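Local coordinates for protein triggering receptor expressed on myeloid cells 1 (Mus musculus, PDB 1U9K) that amplifies inflammatory responses as a myeloid cell-surface receptor that, once ligand-activated, multimerizes and signals through the transmembrane adapter DAP12, at residues S31-Q36 / C93-P98. Residues are numbered along the deposited sequence; the frame is centred on the assembly and turned at random.
Sequences SQKAWQ and CVIYHP. With ZN (zinc ion), chain D.
Q32 and Q36 both reach the edge of the Y96 ring: OE1 of Q32 lies in the ring plane, 3.3 Å from CD2, and NE2 of Q36 lies 4.2 Å from CE1. P98 CD covers the centre of one Y96 face; A34 CB approaches the ring obliquely. I95 CG2 lies over one H97 face, toward the rim. The Q32 amide, turned 64° from the Y96 ring, sends its NE2 to T50 O; hydrogen bonds with R92 NE at OE1 and T46 OG1 at NE2 hold that of Q36. On the other side of the sheet, C93 SG sits at the W35 ring edge, 3.7 Å from CE3, a sulfur-aromatic contact; the indole touches V78, M80 and V109. The two antiparallel strands are neighbours in one sheet of an immunoglobulin V-set domain; W35 and C93 face its core, where C93 is disulfide-bonded to C21 of the opposing sheet. Reciprocal backbone hydrogen bonds join A34 N to V94 O (2.9 Å) and V94 N to A34 O (2.8 Å). Y96 N donates a hydrogen bond to Q32 O from above the carbonyl plane, and a water links Q32 N to Y96 O. I95 CD1 packs on K33 CG (3.7 Å), while K33 NZ turns back to S31 O. H97 ND1 binds a zinc ion at 2.3 Å.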
ATOM      1  N   SER A  31      -2.350  13.735   5.425  1.00 19.80           N
ATOM      2  CA  SER A  31      -1.053  13.163   5.126  1.00 19.20           C
ATOM      3  C   SER A  31      -1.156  12.354   3.848  1.00 19.56           C
ATOM      4  O   SER A  31      -2.208  11.758   3.515  1.00 19.71           O
ATOM      5  CB  SER A  31      -0.551  12.247   6.272  1.00 18.83           C
ATOM      6  OG  SER A  31      -0.399  12.966   7.463  1.00 22.35           O
ATOM      7  N   GLN A  32      -0.038  12.300   3.153  1.00 19.28           N
ATOM      8  CA  GLN A  32       0.123  11.405   2.044  1.00 20.02           C
ATOM      9  C   GLN A  32       0.254   9.934   2.532  1.00 20.14           C
ATOM     10  O   GLN A  32       0.820   9.638   3.619  1.00 19.10           O
ATOM     11  CB  GLN A  32       1.367  11.820   1.238  1.00 20.06           C
ATOM     12  CG  GLN A  32       1.433  11.218  -0.122  1.00 20.52           C
ATOM     13  CD  GLN A  32       2.491  11.900  -0.990  1.00 23.59           C
ATOM     14  OE1 GLN A  32       3.533  12.306  -0.485  1.00 24.94           O
ATOM     15  NE2 GLN A  32       2.217  12.034  -2.279  1.00 20.19           N
ATOM     16  N   LYS A  33      -0.248   9.034   1.701  1.00 19.91           N
ATOM     17  CA  LYS A  33      -0.124   7.604   1.925  1.00 19.66           C
ATOM     18  C   LYS A  33       0.519   6.930   0.738  1.00 20.10           C
ATOM     19  O   LYS A  33       0.516   7.439  -0.375  1.00 19.25           O
ATOM     20  CB  LYS A  33      -1.459   6.953   2.274  1.00 21.51           C
ATOM     21  CG  LYS A  33      -2.086   7.527   3.565  1.00 23.06           C
ATOM     22  CD  LYS A  33      -3.180   8.479   3.269  1.00 25.98           C
ATOM     23  CE  LYS A  33      -3.793   9.101   4.535  1.00 24.78           C
ATOM     24  NZ  LYS A  33      -4.516  10.303   4.210  1.00 24.76           N
ATOM     25  N   ALA A  34       1.117   5.769   0.996  1.00 18.52           N
ATOM     26  CA  ALA A  34       1.845   5.073  -0.019  1.00 18.97           C
ATOM     27  C   ALA A  34       1.808   3.578   0.197  1.00 18.21           C
ATOM     28  O   ALA A  34       1.661   3.072   1.322  1.00 20.16           O
ATOM     29  CB  ALA A  34       3.239   5.529  -0.080  1.00 18.71           C
ATOM     30  N   TRP A  35       1.995   2.877  -0.909  1.00 19.48           N
ATOM     31  CA  TRP A  35       2.268   1.442  -0.930  1.00 18.65           C
ATOM     32  C   TRP A  35       3.730   1.235  -1.294  1.00 18.72           C
ATOM     33  O   TRP A  35       4.193   1.820  -2.245  1.00 19.05           O
ATOM     34  CB  TRP A  35       1.406   0.805  -1.993  1.00 20.05           C
ATOM     35  CG  TRP A  35       1.487  -0.726  -2.166  1.00 19.20           C
ATOM     36  CD1 TRP A  35       1.771  -1.364  -3.326  1.00 20.37           C
ATOM     37  CD2 TRP A  35       1.131  -1.747  -1.220  1.00 19.85           C
ATOM     38  NE1 TRP A  35       1.654  -2.713  -3.168  1.00 21.30           N
ATOM     39  CE2 TRP A  35       1.234  -2.978  -1.886  1.00 22.40           C
ATOM     40  CE3 TRP A  35       0.683  -1.745   0.119  1.00 21.22           C
ATOM     41  CZ2 TRP A  35       0.961  -4.174  -1.277  1.00 23.47           C
ATOM     42  CZ3 TRP A  35       0.411  -2.941   0.733  1.00 22.94           C
ATOM     43  CH2 TRP A  35       0.556  -4.146   0.040  1.00 25.96           C
ATOM     44  N   GLN A  36       4.430   0.414  -0.518  1.00 18.22           N
ATOM     45  CA  GLN A  36       5.856   0.178  -0.662  1.00 18.81           C
ATOM     46  C   GLN A  36       6.161  -1.304  -0.756  1.00 18.79           C
ATOM     47  O   GLN A  36       5.459  -2.129  -0.188  1.00 19.81           O
ATOM     48  CB  GLN A  36       6.655   0.730   0.517  1.00 17.61           C
ATOM     49  CG  GLN A  36       6.486   2.284   0.681  1.00 18.61           C
ATOM     50  CD  GLN A  36       7.465   2.843   1.705  1.00 18.33           C
ATOM     51  OE1 GLN A  36       7.568   2.292   2.792  1.00 20.82           O
ATOM     52  NE2 GLN A  36       8.196   3.894   1.354  1.00 17.34           N
ATOM     53  N   CYS A  93       1.673  -0.720   3.507  1.00 20.73           N
ATOM     54  CA  CYS A  93       1.056   0.606   3.386  1.00 22.01           C
ATOM     55  C   CYS A  93       1.637   1.507   4.481  1.00 21.11           C
ATOM     56  O   CYS A  93       1.828   1.071   5.632  1.00 20.11           O
ATOM     57  CB  CYS A  93      -0.441   0.577   3.735  1.00 24.63           C
ATOM     58  SG  CYS A  93      -1.509  -0.463   2.766  1.00 35.34           S
ATOM     59  N   VAL A  94       1.885   2.763   4.128  1.00 20.80           N
ATOM     60  CA  VAL A  94       2.481   3.705   5.041  1.00 19.96           C
ATOM     61  C   VAL A  94       1.899   5.092   4.913  1.00 20.01           C
ATOM     62  O   VAL A  94       1.331   5.482   3.869  1.00 19.42           O
ATOM     63  CB  VAL A  94       3.970   3.837   4.814  1.00 20.26           C
ATOM     64  CG1 VAL A  94       4.691   2.503   5.028  1.00 19.72           C
ATOM     65  CG2 VAL A  94       4.268   4.488   3.430  1.00 21.46           C
ATOM     66  N   ILE A  95       2.011   5.831   6.005  1.00 18.92           N
ATOM     67  CA  ILE A  95       1.998   7.305   5.929  1.00 19.16           C
ATOM     68  C   ILE A  95       3.366   7.690   5.376  1.00 19.32           C
ATOM     69  O   ILE A  95       4.404   7.333   5.953  1.00 18.50           O
ATOM     70  CB  ILE A  95       1.748   7.952   7.259  1.00 18.87           C
ATOM     71  CG1 ILE A  95       0.466   7.425   7.919  1.00 19.08           C
ATOM     72  CG2 ILE A  95       1.737   9.532   7.099  1.00 22.41           C
ATOM     73  CD1 ILE A  95      -0.794   7.599   7.077  1.00 21.40           C
ATOM     74  N   TYR A  96       3.336   8.431   4.272  1.00 19.27           N
ATOM     75  CA  TYR A  96       4.467   8.848   3.507  1.00 19.67           C
ATOM     76  C   TYR A  96       4.761  10.334   3.661  1.00 20.22           C
ATOM     77  O   TYR A  96       3.949  11.209   3.292  1.00 21.78           O
ATOM     78  CB  TYR A  96       4.225   8.496   2.072  1.00 20.74           C
ATOM     79  CG  TYR A  96       5.421   8.632   1.141  1.00 20.97           C
ATOM     80  CD1 TYR A  96       6.480   7.730   1.174  1.00 24.11           C
ATOM     81  CD2 TYR A  96       5.439   9.644   0.184  1.00 24.54           C
ATOM     82  CE1 TYR A  96       7.560   7.860   0.309  1.00 26.68           C
ATOM     83  CE2 TYR A  96       6.509   9.793  -0.687  1.00 28.02           C
ATOM     84  CZ  TYR A  96       7.553   8.881  -0.634  1.00 28.06           C
ATOM     85  OH  TYR A  96       8.593   9.049  -1.492  1.00 36.50           O
ATOM     86  N   HIS A  97       5.915  10.612   4.252  1.00 20.23           N
ATOM     87  CA  HIS A  97       6.325  11.985   4.562  1.00 21.76           C
ATOM     88  C   HIS A  97       7.843  12.116   4.610  1.00 22.35           C
ATOM     89  O   HIS A  97       8.403  12.440   5.649  1.00 23.02           O
ATOM     90  CB  HIS A  97       5.712  12.441   5.886  1.00 21.50           C
ATOM     91  CG  HIS A  97       5.882  11.420   7.038  1.00 23.47           C
ATOM     92  ND1 HIS A  97       5.233  11.547   8.248  1.00 26.31           N
ATOM     93  CD2 HIS A  97       6.622  10.291   7.124  1.00 25.78           C
ATOM     94  CE1 HIS A  97       5.567  10.538   9.030  1.00 27.19           C
ATOM     95  NE2 HIS A  97       6.408   9.761   8.372  1.00 23.68           N
ATOM     96  N   PRO A  98       8.520  11.902   3.487  1.00 23.91           N
ATOM     97  CA  PRO A  98       9.977  11.963   3.495  1.00 24.36           C
ATOM     98  C   PRO A  98      10.458  13.419   3.701  1.00 24.50           C
ATOM     99  O   PRO A  98       9.750  14.346   3.301  1.00 23.70           O
ATOM    100  CB  PRO A  98      10.383  11.426   2.118  1.00 25.38           C
ATOM    101  CG  PRO A  98       9.223  11.676   1.251  1.00 25.73           C
ATOM    102  CD  PRO A  98       7.969  11.625   2.152  1.00 24.57           C
TER
HETATM  103 ZN    ZN D 136       3.529  13.020   8.620  1.00 55.23          ZN
HETATM  104  O   HOH W   1       2.350  13.209   4.425  1.00 32.25           O